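Long-range contact in mandelate racemase/muconate lactonizing enzyme family protein (Roseovarius sp. TM1035, PDB 3T9P), which probably acts as an enolase-superfamily enzyme of the mandelate racemase/muconate lactonizing group, whose members abstract a proton next to a substrate carboxylate: residues A[205-210]-A[230-235]. Residues are numbered along the deposited sequence; the frame is centred on the assembly and turned at random.
Sequences DGNSCY and FEEPCP
Two carboxylates come together without a bond between them where Asp205 meets Glu231, with OD2 of Asp205 and OE2 of Glu231 3.3 Å apart, at the C-terminal ends of adjacent parallel strands in the barrel of the enolase superfamily. In this family acidic residues at such strand ends commonly hold a magnesium ion; here water 1 lies 2.8 Å from both OD2 of Asp205 and OE1 of Glu232. Each acid has a basic partner: Arg169 makes a salt bridge to OD2 of Asp205, and Lys167 one to OE1 of Glu231. With CG anti to the backbone nitrogen (chi1 -169°), Asp205 lays its carboxylate against CB and CG of Glu231, the two carboxylate planes 30° apart. OD1 of Asp205 also closes an Asx turn, taking the N-H of Asn207 from above its plane at 2.7 Å; a leucine in its place would probably cost that N-H its acceptor and Arg169 its carboxylate mate. From the strand ends into the loops, backbone bonds continue the pairing: Gly206 N to Glu231 O at 2.9 Å, Ser208 N to Glu232 O, and Tyr210 N to Pro233 O. The type I' turn from Gly206 to Cys209 carries Ser208 over to the extended Glu232 side chain, near Leu93 of the second subunit. OE2 of Glu232 accepts hydrogen bonds from water 2 and from OG of Ser208, the latter at 2.5 Å on its anti side, 32° out of the carboxylate plane.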
loop_
_atom_site.group_PDB
_atom_site.type_symbol
_atom_site.label_atom_id
_atom_site.label_comp_id
_atom_site.label_asym_id
_atom_site.label_seq_id
_atom_site.Cartn_x
_atom_site.Cartn_y
_atom_site.Cartn_z
ATOM N N ASP A 205 -14.167 1.162 19.857
ATOM C CA ASP A 205 -13.296 0.674 18.836
ATOM C C ASP A 205 -12.367 -0.349 19.435
ATOM O O ASP A 205 -11.740 -0.119 20.443
ATOM C CB ASP A 205 -12.552 1.853 18.176
ATOM C CG ASP A 205 -11.799 1.497 16.921
ATOM O OD1 ASP A 205 -11.527 0.357 16.600
ATOM O OD2 ASP A 205 -11.479 2.451 16.259
ATOM N N GLY A 206 -12.324 -1.477 18.784
ATOM C CA GLY A 206 -11.448 -2.535 19.158
ATOM C C GLY A 206 -10.099 -2.508 18.450
ATOM O O GLY A 206 -9.288 -3.307 18.707
ATOM N N ASN A 207 -9.914 -1.594 17.528
ATOM C CA ASN A 207 -8.661 -1.539 16.724
ATOM C C ASN A 207 -7.965 -2.882 16.466
ATOM O O ASN A 207 -6.778 -3.025 16.785
ATOM C CB ASN A 207 -7.676 -0.508 17.351
ATOM C CG ASN A 207 -8.256 0.875 17.317
ATOM O OD1 ASN A 207 -8.834 1.338 18.304
ATOM N ND2 ASN A 207 -8.138 1.546 16.179
ATOM N N SER A 208 -8.705 -3.823 15.867
ATOM C CA SER A 208 -8.152 -5.054 15.324
ATOM C C SER A 208 -7.776 -6.081 16.386
ATOM O O SER A 208 -6.970 -6.989 16.121
ATOM C CB SER A 208 -6.950 -4.822 14.338
ATOM O OG SER A 208 -7.327 -4.239 13.085
ATOM N N CYS A 209 -8.214 -5.878 17.615
ATOM C CA CYS A 209 -7.769 -6.745 18.698
ATOM C C CYS A 209 -8.218 -8.226 18.580
ATOM O O CYS A 209 -7.419 -9.156 18.862
ATOM C CB CYS A 209 -8.303 -6.215 20.042
ATOM S SG CYS A 209 -7.627 -7.124 21.548
ATOM N N TYR A 210 -9.499 -8.466 18.284
ATOM C CA TYR A 210 -10.096 -9.750 18.681
ATOM C C TYR A 210 -10.233 -10.790 17.610
ATOM O O TYR A 210 -10.472 -10.475 16.448
ATOM C CB TYR A 210 -11.522 -9.515 19.229
ATOM C CG TYR A 210 -11.561 -8.650 20.395
ATOM C CD1 TYR A 210 -11.027 -9.108 21.619
ATOM C CD2 TYR A 210 -12.107 -7.401 20.339
ATOM C CE1 TYR A 210 -11.069 -8.305 22.722
ATOM C CE2 TYR A 210 -12.141 -6.568 21.465
ATOM C CZ TYR A 210 -11.642 -7.039 22.655
ATOM O OH TYR A 210 -11.686 -6.272 23.827
ATOM N N PHE A 230 -19.656 -0.892 17.057
ATOM C CA PHE A 230 -18.462 -1.645 17.468
ATOM C C PHE A 230 -17.497 -1.572 16.274
ATOM O O PHE A 230 -17.674 -2.194 15.270
ATOM C CB PHE A 230 -18.817 -3.100 17.799
ATOM C CG PHE A 230 -17.711 -3.906 18.417
ATOM C CD1 PHE A 230 -16.470 -3.336 18.748
ATOM C CD2 PHE A 230 -17.939 -5.301 18.661
ATOM C CE1 PHE A 230 -15.443 -4.151 19.372
ATOM C CE2 PHE A 230 -16.989 -6.105 19.281
ATOM C CZ PHE A 230 -15.708 -5.574 19.687
ATOM N N GLU A 231 -16.533 -0.701 16.375
ATOM C CA GLU A 231 -15.556 -0.498 15.275
ATOM C C GLU A 231 -14.357 -1.446 15.322
ATOM O O GLU A 231 -13.863 -1.794 16.393
ATOM C CB GLU A 231 -15.120 0.928 15.371
ATOM C CG GLU A 231 -14.123 1.382 14.293
ATOM C CD GLU A 231 -14.117 2.945 14.243
ATOM O OE1 GLU A 231 -15.136 3.607 14.727
ATOM O OE2 GLU A 231 -13.170 3.490 13.615
ATOM N N GLU A 232 -13.964 -1.895 14.132
ATOM C CA GLU A 232 -12.837 -2.762 13.814
ATOM C C GLU A 232 -12.611 -3.776 14.937
ATOM O O GLU A 232 -11.541 -3.825 15.595
ATOM C CB GLU A 232 -11.575 -1.935 13.494
ATOM C CG GLU A 232 -10.372 -2.657 13.014
ATOM C CD GLU A 232 -9.303 -1.629 12.775
ATOM O OE1 GLU A 232 -9.681 -0.574 12.158
ATOM O OE2 GLU A 232 -8.159 -1.863 13.248
ATOM N N PRO A 233 -13.617 -4.646 15.138
ATOM C CA PRO A 233 -13.505 -5.629 16.229
ATOM C C PRO A 233 -12.396 -6.723 15.965
ATOM O O PRO A 233 -11.784 -7.142 16.930
ATOM C CB PRO A 233 -14.920 -6.296 16.254
ATOM C CG PRO A 233 -15.385 -6.215 14.785
ATOM C CD PRO A 233 -14.913 -4.732 14.425
ATOM N N CYS A 234 -12.150 -7.105 14.697
ATOM C CA CYS A 234 -11.187 -8.082 14.288
ATOM C C CYS A 234 -10.062 -7.395 13.466
ATOM O O CYS A 234 -10.282 -6.273 12.950
ATOM C CB CYS A 234 -11.872 -9.101 13.366
ATOM S SG CYS A 234 -13.223 -9.977 14.396
ATOM N N PRO A 235 -8.890 -8.093 13.333
ATOM C CA PRO A 235 -7.874 -7.535 12.368
ATOM C C PRO A 235 -8.606 -7.082 11.092
ATOM O O PRO A 235 -9.401 -7.855 10.461
ATOM C CB PRO A 235 -6.930 -8.721 12.120
ATOM C CG PRO A 235 -6.932 -9.474 13.482
ATOM C CD PRO A 235 -8.489 -9.456 13.770
HETATM O O HOH W 1 -10.614 1.551 13.765
HETATM O O HOH W 2 -6.948 0.394 13.867
#